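Local coordinates for NTF2-like Protein (Anabaena variabilis ATCC 29413, PDB 3DMC) that is of unknown function but has a SnoaL-like domain of the NTF2-like superfamily, whose curved sheet and helices often enclose a ligand-binding or catalytic pocket, at residues D8-V13 with F113-D118; F41-P46 with K57-E62; S70-I75 with L99-P104; S78-V83 with V90-R95. All blocks are in the same frame, centred on the assembly; numbering follows the deposited sequence.

In the fold
Starting from the N terminus, the first turn of helix 9-27 meets the end of strand 103-116 in contact 1, which closes the longest loop, and the other three contacts lie nested inside it. Contact 2 closes a short loop, setting helix 57-69 against strand 41-45 of the mixed sheet. Contact 3 follows in series, joining the turn after that helix to the hairpin tip between strands 89-100 and 103-116, about 31 Å from contact 1, centre to centre. Nested within contact 3, contact 4 pairs strands 75-85 and 89-100. None of the loops cross. Contacts 1 and 4 touch through Thr10, Leu11, Phe113, Val90 and Phe92.

Contact 1 (D8-V13 with F113-D118)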
# COMPACT_ATOMS: atom_id res chain seq x y z
N ASP A 8 -3.78 5.76 21.75
CA ASP A 8 -3.92 5.59 20.28
C ASP A 8 -4.82 4.37 19.93
O ASP A 8 -4.38 3.25 19.72
CB ASP A 8 -2.51 5.49 19.65
CG ASP A 8 -2.51 5.73 18.15
OD1 ASP A 8 -3.56 5.53 17.53
OD2 ASP A 8 -1.41 6.04 17.63
N ASN A 9 -6.12 4.64 19.87
CA ASN A 9 -7.15 3.61 19.72
C ASN A 9 -7.09 3.08 18.31
O ASN A 9 -7.35 1.91 18.04
CB ASN A 9 -8.54 4.23 19.93
CG ASN A 9 -9.67 3.26 19.70
OD1 ASN A 9 -9.91 2.36 20.51
ND2 ASN A 9 -10.43 3.48 18.60
N THR A 10 -6.73 3.98 17.40
CA THR A 10 -6.64 3.60 15.99
C THR A 10 -5.63 2.46 15.80
O THR A 10 -5.92 1.43 15.20
CB THR A 10 -6.38 4.84 15.08
OG1 THR A 10 -7.55 5.70 15.12
CG2 THR A 10 -6.05 4.43 13.65
N LEU A 11 -4.44 2.66 16.35
CA LEU A 11 -3.38 1.66 16.29
C LEU A 11 -3.79 0.39 17.02
O LEU A 11 -3.61 -0.73 16.52
CB LEU A 11 -2.06 2.17 16.85
CG LEU A 11 -1.01 2.73 15.90
CD1 LEU A 11 0.23 3.07 16.70
CD2 LEU A 11 -0.68 1.70 14.80
N LYS A 12 -4.35 0.56 18.23
CA LYS A 12 -4.74 -0.56 19.04
C LYS A 12 -5.73 -1.46 18.30
O LYS A 12 -5.53 -2.67 18.15
CB LYS A 12 -5.33 -0.10 20.37
CG LYS A 12 -5.59 -1.26 21.32
CD LYS A 12 -5.79 -0.78 22.75
CE LYS A 12 -6.24 -1.91 23.66
NZ LYS A 12 -7.61 -2.35 23.29
N VAL A 13 -6.79 -0.84 17.83
CA VAL A 13 -7.88 -1.56 17.15
C VAL A 13 -7.36 -2.20 15.86
O VAL A 13 -7.64 -3.36 15.58
CB VAL A 13 -9.10 -0.65 16.89
CG1 VAL A 13 -10.12 -1.34 15.97
CG2 VAL A 13 -9.73 -0.29 18.21
N PHE A 113 -6.48 -0.33 6.77
CA PHE A 113 -7.77 -0.33 7.49
C PHE A 113 -8.14 1.10 7.91
O PHE A 113 -7.27 1.88 8.34
CB PHE A 113 -7.69 -1.12 8.84
CG PHE A 113 -7.28 -2.57 8.73
CD1 PHE A 113 -7.47 -3.30 7.60
CD2 PHE A 113 -6.78 -3.24 9.86
CE1 PHE A 113 -7.11 -4.64 7.52
CE2 PHE A 113 -6.44 -4.57 9.78
CZ PHE A 113 -6.62 -5.28 8.61
N ASP A 114 -9.44 1.42 7.89
CA ASP A 114 -9.95 2.56 8.66
C ASP A 114 -10.59 2.01 9.93
O ASP A 114 -11.29 0.99 9.90
CB ASP A 114 -11.01 3.34 7.90
CG ASP A 114 -10.43 4.26 6.87
OD1 ASP A 114 -9.22 4.17 6.57
OD2 ASP A 114 -11.17 5.13 6.38
N VAL A 115 -10.38 2.74 11.01
CA VAL A 115 -10.96 2.42 12.32
C VAL A 115 -12.04 3.40 12.72
O VAL A 115 -11.91 4.62 12.57
CB VAL A 115 -9.88 2.38 13.41
CG1 VAL A 115 -10.49 2.20 14.81
CG2 VAL A 115 -8.87 1.27 13.13
N ARG A 116 -13.10 2.81 13.23
CA ARG A 116 -14.22 3.55 13.83
C ARG A 116 -14.60 2.93 15.18
O ARG A 116 -15.23 1.86 15.24
CB ARG A 116 -15.42 3.60 12.90
CG ARG A 116 -16.52 4.56 13.38
CD ARG A 116 -17.88 4.28 12.73
NE ARG A 116 -17.80 4.50 11.29
CZ ARG A 116 -18.39 3.75 10.37
NH1 ARG A 116 -19.16 2.73 10.72
NH2 ARG A 116 -18.21 4.03 9.10
N GLY A 117 -14.21 3.61 16.24
CA GLY A 117 -14.45 3.11 17.60
C GLY A 117 -13.65 1.86 17.84
O GLY A 117 -12.44 1.83 17.66
N ASP A 118 -14.36 0.81 18.20
CA ASP A 118 -13.74 -0.47 18.56
C ASP A 118 -13.79 -1.40 17.38
O ASP A 118 -13.51 -2.59 17.49
CB ASP A 118 -14.38 -1.08 19.82
CG ASP A 118 -15.84 -1.43 19.64
OD1 ASP A 118 -16.54 -0.75 18.84
OD2 ASP A 118 -16.30 -2.36 20.33
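Val13 and Val115 form the tight part of this contact, their branches meeting at an oblique angle with CG1 of Val13 3.7 Å from CG1 of Val115. The second branch of Val115 turns to the helix backbone, its CG2 3.6 Å from Thr10 O. Branched, compact valines suit this place, since each offers two methyls without needing a long shaft between helix and strand. Val13 also reaches the turn beyond the strand, with CG2 3.5 Å from Gly117 O.

Toward solvent the contact thins to one polar link. Asn9 CG stands anti to the backbone N (chi1 176°), and ND2 donates to Gly117 O over 2.8 Å. The bond is nearly straight at 164°; the oxygen lies in the Asn9 amide plane, while the donor sits above the carbonyl plane. Gly117 takes a positive phi, a backbone shape that favours glycine, in the exposed turn linking strands 103-116 and 119-127. An alanine in place of Asn9 would probably leave Gly117 O without this donor and the turn freer to move. One residue earlier, Asp8 is the N-cap of the helix, its OD1 accepting from Leu11 N at 3.2 Å.

This is the start of the long helix that packs across the curved sheet in NTF2-like folds, its axis 8.4 Å from that of the strand. Met2 of the second subunit packs on Thr10, whose OG1 bonds to Glu87 O in the turn between strands 75-85 and 89-100. Val13 packs on Met36, and Leu11 on Val83 of strand 75-85 and Val90 of strand 89-100.

Contact 2 (F41-P46 with K57-E62); sequences FTFWFP and KERAKE
Lys57 sets its CG against Phe41, 4.2 Å from Phe41 CB, and carries its ammonium away from the strand, where the carbonyl oxygens of Leu34 and Leu37 both grip NZ. A long flexible lysine suits this split role, apolar against Phe41 CB and charged at the far end.

Deeper in, the small side chain of Ala60 lets the helix come close to two phenylalanines. Its CB rests 3.9 Å from Phe41 CE2. With CG between the backbone N and the carbonyl carbon (chi1 61°), the Phe43 ring starts toward the helix, and its CE1 comes to 3.6 Å from Ala60 CA.

Phe41 and Phe43, alternate residues of strand 41-45, share the side of the sheet that helix 57-69 covers, an alpha-on-beta layer of the NTF2-like fold. The helix follows directly after the hairpin made by strands 41-45 and 52-55, and runs at 41° to the first of them, the axes 8.3 Å apart.

The side chains of Arg59 and Phe43 cross at about a right angle, Arg59 CG lying 3.8 Å from Phe43 CZ. Asn54 joins the two sides, accepting from Arg59 NE and donating to Phe43 O. At the edge of the guanidinium and in its plane, Glu62 OE1 takes a weak bond from Arg59 NH1 at 3.3 Å, part of a salt bridge one helical turn along.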
# COMPACT_ATOMS: atom_id res chain seq x y z
N PHE A 41 -19.25 -1.81 6.55
CA PHE A 41 -17.89 -2.20 6.12
C PHE A 41 -17.78 -2.24 4.59
O PHE A 41 -18.64 -2.81 3.92
CB PHE A 41 -17.53 -3.58 6.67
CG PHE A 41 -16.17 -4.07 6.25
CD1 PHE A 41 -15.03 -3.57 6.84
CD2 PHE A 41 -16.03 -5.05 5.25
CE1 PHE A 41 -13.75 -4.04 6.45
CE2 PHE A 41 -14.76 -5.53 4.87
CZ PHE A 41 -13.62 -5.00 5.48
N THR A 42 -16.72 -1.63 4.04
CA THR A 42 -16.44 -1.76 2.60
C THR A 42 -15.01 -2.21 2.42
O THR A 42 -14.17 -2.06 3.31
CB THR A 42 -16.58 -0.45 1.83
OG1 THR A 42 -15.47 0.42 2.14
CG2 THR A 42 -17.90 0.23 2.11
N PHE A 43 -14.76 -2.84 1.29
CA PHE A 43 -13.39 -3.31 1.01
C PHE A 43 -13.12 -3.16 -0.46
O PHE A 43 -13.99 -3.38 -1.30
CB PHE A 43 -13.09 -4.74 1.49
CG PHE A 43 -13.96 -5.82 0.87
CD1 PHE A 43 -15.27 -6.03 1.29
CD2 PHE A 43 -13.47 -6.67 -0.09
CE1 PHE A 43 -16.04 -7.03 0.73
CE2 PHE A 43 -14.25 -7.66 -0.65
CZ PHE A 43 -15.54 -7.83 -0.22
N TRP A 44 -11.90 -2.78 -0.75
CA TRP A 44 -11.44 -2.60 -2.15
C TRP A 44 -10.35 -3.64 -2.44
O TRP A 44 -9.43 -3.83 -1.66
CB TRP A 44 -10.86 -1.19 -2.33
CG TRP A 44 -11.43 -0.38 -3.43
CD1 TRP A 44 -12.37 0.61 -3.31
CD2 TRP A 44 -11.09 -0.43 -4.82
NE1 TRP A 44 -12.64 1.14 -4.53
CE2 TRP A 44 -11.87 0.53 -5.48
CE3 TRP A 44 -10.22 -1.21 -5.58
CZ2 TRP A 44 -11.80 0.74 -6.86
CZ3 TRP A 44 -10.14 -1.00 -6.96
CH2 TRP A 44 -10.95 -0.04 -7.58
N PHE A 45 -10.47 -4.28 -3.59
CA PHE A 45 -9.54 -5.32 -4.02
C PHE A 45 -9.16 -5.14 -5.52
O PHE A 45 -9.93 -4.63 -6.30
CB PHE A 45 -10.15 -6.70 -3.70
CG PHE A 45 -9.23 -7.86 -3.94
CD1 PHE A 45 -8.35 -8.28 -2.95
CD2 PHE A 45 -9.28 -8.57 -5.13
CE1 PHE A 45 -7.51 -9.37 -3.17
CE2 PHE A 45 -8.45 -9.66 -5.35
CZ PHE A 45 -7.57 -10.06 -4.37
N PRO A 46 -7.93 -5.51 -5.91
CA PRO A 46 -7.48 -5.01 -7.20
C PRO A 46 -8.04 -5.64 -8.44
O PRO A 46 -8.09 -4.99 -9.48
CB PRO A 46 -5.95 -5.26 -7.15
CG PRO A 46 -5.64 -5.32 -5.69
CD PRO A 46 -6.81 -6.00 -5.08
N LYS A 57 -20.91 -6.86 5.11
CA LYS A 57 -20.26 -7.99 5.80
C LYS A 57 -20.58 -9.37 5.21
O LYS A 57 -19.79 -10.29 5.33
CB LYS A 57 -20.57 -7.98 7.30
CG LYS A 57 -19.93 -6.80 8.02
CD LYS A 57 -20.29 -6.75 9.49
CE LYS A 57 -19.74 -7.93 10.25
NZ LYS A 57 -19.82 -7.74 11.73
N GLU A 58 -21.72 -9.49 4.56
CA GLU A 58 -22.05 -10.75 3.86
C GLU A 58 -21.06 -10.94 2.73
O GLU A 58 -20.52 -12.02 2.52
CB GLU A 58 -23.45 -10.71 3.25
CG GLU A 58 -24.57 -10.58 4.27
N ARG A 59 -20.88 -9.88 1.97
CA ARG A 59 -19.95 -9.88 0.84
C ARG A 59 -18.50 -10.06 1.34
O ARG A 59 -17.68 -10.76 0.73
CB ARG A 59 -20.08 -8.61 0.00
CG ARG A 59 -19.15 -8.57 -1.17
CD ARG A 59 -19.59 -9.48 -2.29
NE ARG A 59 -18.93 -9.10 -3.54
CZ ARG A 59 -18.86 -9.87 -4.62
NH1 ARG A 59 -19.40 -11.09 -4.63
NH2 ARG A 59 -18.22 -9.43 -5.69
N ALA A 60 -18.22 -9.49 2.50
CA ALA A 60 -16.87 -9.64 3.11
C ALA A 60 -16.60 -11.11 3.41
O ALA A 60 -15.54 -11.65 3.11
CB ALA A 60 -16.76 -8.82 4.38
N LYS A 61 -17.58 -11.77 3.99
CA LYS A 61 -17.45 -13.20 4.28
C LYS A 61 -17.19 -14.03 3.02
O LYS A 61 -16.36 -14.94 2.99
CB LYS A 61 -18.69 -13.75 5.00
CG LYS A 61 -18.48 -15.17 5.42
CD LYS A 61 -19.42 -15.63 6.51
CE LYS A 61 -19.12 -17.08 6.89
NZ LYS A 61 -20.33 -17.80 7.39
N GLU A 62 -17.89 -13.67 1.96
CA GLU A 62 -17.71 -14.39 0.70
C GLU A 62 -16.25 -14.25 0.27
O GLU A 62 -15.57 -15.21 -0.06
CB GLU A 62 -18.63 -13.83 -0.37
CG GLU A 62 -20.10 -13.99 -0.00
CD GLU A 62 -21.06 -13.39 -1.02
OE1 GLU A 62 -20.61 -12.85 -2.05
OE2 GLU A 62 -22.28 -13.48 -0.76

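Contact 3 (S70-I75 with L99-P104)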
# COMPACT_ATOMS: atom_id res chain seq x y z
N SER A 70 -8.47 -21.92 -1.60
CA SER A 70 -7.45 -22.63 -2.39
C SER A 70 -6.12 -22.72 -1.67
O SER A 70 -5.16 -23.35 -2.14
CB SER A 70 -7.28 -22.02 -3.79
OG SER A 70 -8.45 -22.26 -4.57
N PHE A 71 -6.08 -22.16 -0.48
CA PHE A 71 -4.91 -22.36 0.38
C PHE A 71 -5.19 -23.40 1.44
O PHE A 71 -5.58 -23.08 2.58
CB PHE A 71 -4.46 -21.05 0.99
CG PHE A 71 -3.87 -20.12 -0.03
CD1 PHE A 71 -4.68 -19.31 -0.80
CD2 PHE A 71 -2.50 -20.15 -0.30
CE1 PHE A 71 -4.12 -18.46 -1.76
CE2 PHE A 71 -1.96 -19.31 -1.26
CZ PHE A 71 -2.77 -18.48 -2.00
N HIS A 72 -5.00 -24.66 1.04
CA HIS A 72 -5.48 -25.76 1.86
C HIS A 72 -4.80 -25.83 3.22
O HIS A 72 -5.35 -26.37 4.18
CB HIS A 72 -5.36 -27.08 1.12
CG HIS A 72 -6.28 -27.16 -0.06
ND1 HIS A 72 -5.98 -27.88 -1.19
CD2 HIS A 72 -7.48 -26.58 -0.28
CE1 HIS A 72 -6.97 -27.76 -2.06
NE2 HIS A 72 -7.89 -26.97 -1.54
N THR A 73 -3.61 -25.26 3.32
CA THR A 73 -2.93 -25.19 4.61
C THR A 73 -2.62 -23.76 5.03
O THR A 73 -1.79 -23.52 5.91
CB THR A 73 -1.68 -26.02 4.63
OG1 THR A 73 -0.83 -25.68 3.52
CG2 THR A 73 -2.06 -27.51 4.58
N GLY A 74 -3.34 -22.84 4.40
CA GLY A 74 -3.28 -21.41 4.69
C GLY A 74 -2.14 -20.62 4.06
O GLY A 74 -1.33 -21.11 3.29
N ILE A 75 -2.16 -19.35 4.44
CA ILE A 75 -1.13 -18.35 4.11
C ILE A 75 -0.50 -17.87 5.41
O ILE A 75 -1.19 -17.61 6.40
CB ILE A 75 -1.71 -17.13 3.39
CG1 ILE A 75 -2.16 -17.51 1.99
CG2 ILE A 75 -0.68 -15.97 3.29
CD1 ILE A 75 -3.09 -16.51 1.38
N LEU A 99 0.80 -22.24 -0.03
CA LEU A 99 0.52 -23.10 -1.17
C LEU A 99 -0.87 -22.87 -1.71
O LEU A 99 -1.88 -23.10 -1.05
CB LEU A 99 0.73 -24.59 -0.85
CG LEU A 99 2.15 -24.99 -0.45
CD1 LEU A 99 2.22 -26.49 -0.26
CD2 LEU A 99 3.19 -24.56 -1.46
N PHE A 100 -0.86 -22.47 -2.98
CA PHE A 100 -2.06 -22.27 -3.76
C PHE A 100 -2.23 -23.53 -4.58
O PHE A 100 -1.56 -23.72 -5.57
CB PHE A 100 -1.90 -21.02 -4.66
CG PHE A 100 -3.01 -20.83 -5.63
CD1 PHE A 100 -4.31 -20.74 -5.21
CD2 PHE A 100 -2.74 -20.68 -7.00
CE1 PHE A 100 -5.34 -20.55 -6.11
CE2 PHE A 100 -3.77 -20.48 -7.91
CZ PHE A 100 -5.07 -20.42 -7.46
N LEU A 101 -3.11 -24.41 -4.13
CA LEU A 101 -3.29 -25.73 -4.75
C LEU A 101 -1.91 -26.35 -5.02
O LEU A 101 -1.56 -26.81 -6.13
CB LEU A 101 -4.11 -25.65 -6.05
CG LEU A 101 -5.45 -24.94 -6.01
CD1 LEU A 101 -6.04 -24.87 -7.44
CD2 LEU A 101 -6.40 -25.59 -5.01
N GLY A 102 -1.12 -26.32 -3.97
CA GLY A 102 0.13 -27.03 -3.92
C GLY A 102 1.27 -26.26 -4.53
O GLY A 102 2.42 -26.69 -4.47
N LYS A 103 0.92 -25.10 -5.07
CA LYS A 103 1.88 -24.25 -5.80
C LYS A 103 2.30 -23.07 -4.96
O LYS A 103 1.48 -22.44 -4.32
CB LYS A 103 1.31 -23.77 -7.15
CG LYS A 103 1.58 -24.70 -8.29
CD LYS A 103 0.51 -25.77 -8.47
CE LYS A 103 0.73 -26.58 -9.76
NZ LYS A 103 -0.13 -27.81 -9.79
N PRO A 104 3.60 -22.76 -4.94
CA PRO A 104 4.15 -21.71 -4.09
C PRO A 104 3.75 -20.30 -4.52
O PRO A 104 4.13 -19.81 -5.58
CB PRO A 104 5.67 -21.91 -4.18
CG PRO A 104 5.89 -22.68 -5.42
CD PRO A 104 4.62 -23.37 -5.80
O HOH W 1 -2.65 -25.74 -1.29
O HOH W 2 -2.17 -23.49 1.68
O HOH W 3 0.72 -23.34 2.65
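Leu99 meets Phe71 through its backbone, Leu99 O lying 3.1 Å from Phe71 CD2 and receiving a CA-H contact from Phe71. The same oxygen accepts from two waters: water 1 also takes the N-H of Gly102, and water 2 spans to Thr73 N and Gly74 O. Water 3 accepts from Leu99 N and donates to Gly74 O, so much of the joint is bridged by solvent, as suits a surface contact.

Phe100 comes next. Its CA lies over one face of the Phe71 ring, toward the rim, while Ile75 CD1 sits over the centre of the opposite face; Phe100 CB is 3.8 Å from Phe71 CZ. An alanine in place of Phe71 would probably open a gap between Ile75 and Phe100 and leave both looser. The Phe100 ring, its CG anti to the backbone N (chi1 172°), has Ser70 CB at its edge, 3.4 Å from Phe100 CE1.

Here the chain enters the type I' turn from Phe100 to Lys103, at the tip of the hairpin of strands 89-100 and 103-116, facing a type I turn from Phe71 to Gly74. Leu101 N donates to Ser70 O at 3.0 Å, nearly along the C=O axis, and Leu101 CD2 reaches His72 CE1 at 3.7 Å. Gly102, with positive phi, fits the turn as glycine readily does, and Lys103 closes it, N to Phe100 O at 2.9 Å and O from Phe100 N at 2.7 Å.

Contact 4 (S78-V83 with V90-R95); sequences SSLDRV and VVFEFR
Phe92 is touched at its edge, in the ring plane, by Leu80 CD1, which lies 3.9 Å from Phe92 CD2, while the ring of Phe18 from helix 9-27 stacks on it. Val83 lies alongside, pointing the same way, with CG2 3.7 Å from Phe92 CD2. A second flat group, the Arg95 guanidinium, meets Ser79 at its edge: NH1 donates to Ser79 OG at 2.8 Å, almost in plane. Ser79 OG in turn donates to Asp81 OD2, on its syn side, so a small hydroxyl relays between two opposite charges whose charged atoms are not in direct contact.

Strands 75-85 and 89-100 form an antiparallel hairpin with two classic bulges, Ser78 and Ser79 opposite Arg95, and Asp81 and Arg82 opposite Glu93. At the second, Glu93 O accepts from Asp81 N at 2.9 Å and from Arg82 N at 3.3 Å.

Arg82 and Glu93 share the face with Ser79 and Arg95. Water 4 links Arg82 NH1 to Glu93 OE1, and both side chains look to the dimer partner: Arg82 NH2 to Asp114 of the second subunit, Glu93 OE1 to Arg124 and Tyr126 of that subunit.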
# COMPACT_ATOMS: atom_id res chain seq x y z
N SER A 78 5.10 -13.86 6.69
CA SER A 78 6.53 -14.14 6.81
C SER A 78 7.20 -13.02 7.60
O SER A 78 8.08 -13.23 8.44
CB SER A 78 7.18 -14.31 5.43
OG SER A 78 6.58 -15.39 4.70
N SER A 79 6.76 -11.82 7.31
CA SER A 79 7.22 -10.62 8.03
C SER A 79 6.21 -9.51 7.94
O SER A 79 5.57 -9.32 6.89
CB SER A 79 8.56 -10.11 7.49
OG SER A 79 8.45 -9.67 6.15
N LEU A 80 6.11 -8.78 9.03
CA LEU A 80 5.37 -7.50 9.08
C LEU A 80 6.40 -6.37 9.21
O LEU A 80 7.05 -6.23 10.27
CB LEU A 80 4.39 -7.46 10.25
CG LEU A 80 3.62 -6.14 10.41
CD1 LEU A 80 2.75 -5.82 9.14
CD2 LEU A 80 2.77 -6.19 11.69
N ASP A 81 6.57 -5.60 8.13
CA ASP A 81 7.77 -4.79 7.94
C ASP A 81 7.57 -3.33 8.33
O ASP A 81 8.46 -2.70 8.88
CB ASP A 81 8.32 -4.92 6.51
CG ASP A 81 8.71 -6.34 6.19
OD1 ASP A 81 9.38 -6.94 7.02
OD2 ASP A 81 8.30 -6.87 5.15
N ARG A 82 6.38 -2.81 8.03
CA ARG A 82 6.07 -1.41 8.27
C ARG A 82 4.61 -1.25 8.62
O ARG A 82 3.75 -1.80 7.95
CB ARG A 82 6.43 -0.56 7.04
CG ARG A 82 7.91 -0.61 6.66
CD ARG A 82 8.29 0.20 5.44
NE ARG A 82 9.73 0.43 5.40
CZ ARG A 82 10.63 -0.48 5.04
NH1 ARG A 82 10.25 -1.70 4.65
NH2 ARG A 82 11.93 -0.19 5.06
N VAL A 83 4.38 -0.52 9.70
CA VAL A 83 3.02 -0.18 10.13
C VAL A 83 2.95 1.32 10.33
O VAL A 83 3.61 1.89 11.22
CB VAL A 83 2.70 -0.89 11.44
CG1 VAL A 83 1.32 -0.50 11.93
CG2 VAL A 83 2.77 -2.42 11.22
N VAL A 90 -4.74 2.80 9.36
CA VAL A 90 -3.48 2.08 9.60
C VAL A 90 -3.17 1.23 8.39
O VAL A 90 -4.06 0.57 7.82
CB VAL A 90 -3.54 1.17 10.84
CG1 VAL A 90 -2.17 0.65 11.12
CG2 VAL A 90 -4.10 1.95 12.07
N VAL A 91 -1.90 1.27 7.99
CA VAL A 91 -1.45 0.44 6.85
C VAL A 91 -0.37 -0.48 7.36
O VAL A 91 0.54 -0.08 8.10
CB VAL A 91 -0.84 1.27 5.68
CG1 VAL A 91 -0.36 0.38 4.51
CG2 VAL A 91 -1.81 2.33 5.15
N PHE A 92 -0.53 -1.73 6.96
CA PHE A 92 0.37 -2.84 7.25
C PHE A 92 1.02 -3.25 5.94
O PHE A 92 0.35 -3.70 5.03
CB PHE A 92 -0.45 -4.00 7.82
CG PHE A 92 -1.10 -3.70 9.13
CD1 PHE A 92 -2.38 -3.09 9.17
CD2 PHE A 92 -0.47 -4.01 10.33
CE1 PHE A 92 -2.97 -2.80 10.37
CE2 PHE A 92 -1.08 -3.72 11.53
CZ PHE A 92 -2.32 -3.11 11.55
N GLU A 93 2.34 -3.12 5.88
CA GLU A 93 3.13 -3.57 4.76
C GLU A 93 3.80 -4.86 5.21
O GLU A 93 4.63 -4.86 6.16
CB GLU A 93 4.18 -2.56 4.34
CG GLU A 93 3.65 -1.26 3.76
CD GLU A 93 4.78 -0.30 3.44
OE1 GLU A 93 5.67 -0.70 2.64
OE2 GLU A 93 4.75 0.84 3.98
N PHE A 94 3.46 -5.93 4.50
CA PHE A 94 3.90 -7.28 4.89
C PHE A 94 4.31 -8.18 3.71
O PHE A 94 4.10 -7.87 2.53
CB PHE A 94 2.88 -7.96 5.82
CG PHE A 94 1.56 -8.29 5.17
CD1 PHE A 94 0.50 -7.39 5.18
CD2 PHE A 94 1.38 -9.52 4.55
CE1 PHE A 94 -0.70 -7.72 4.58
CE2 PHE A 94 0.19 -9.84 3.95
CZ PHE A 94 -0.86 -8.94 3.96
N ARG A 95 4.93 -9.30 4.07
CA ARG A 95 5.36 -10.35 3.11
C ARG A 95 4.66 -11.62 3.52
O ARG A 95 4.56 -11.91 4.72
CB ARG A 95 6.90 -10.53 3.11
CG ARG A 95 7.70 -9.33 2.59
CD ARG A 95 9.18 -9.34 2.96
NE ARG A 95 9.79 -10.60 2.48
CZ ARG A 95 10.06 -11.65 3.25
NH1 ARG A 95 9.80 -11.61 4.56
NH2 ARG A 95 10.59 -12.76 2.72
O HOH W 4 7.66 -2.55 3.90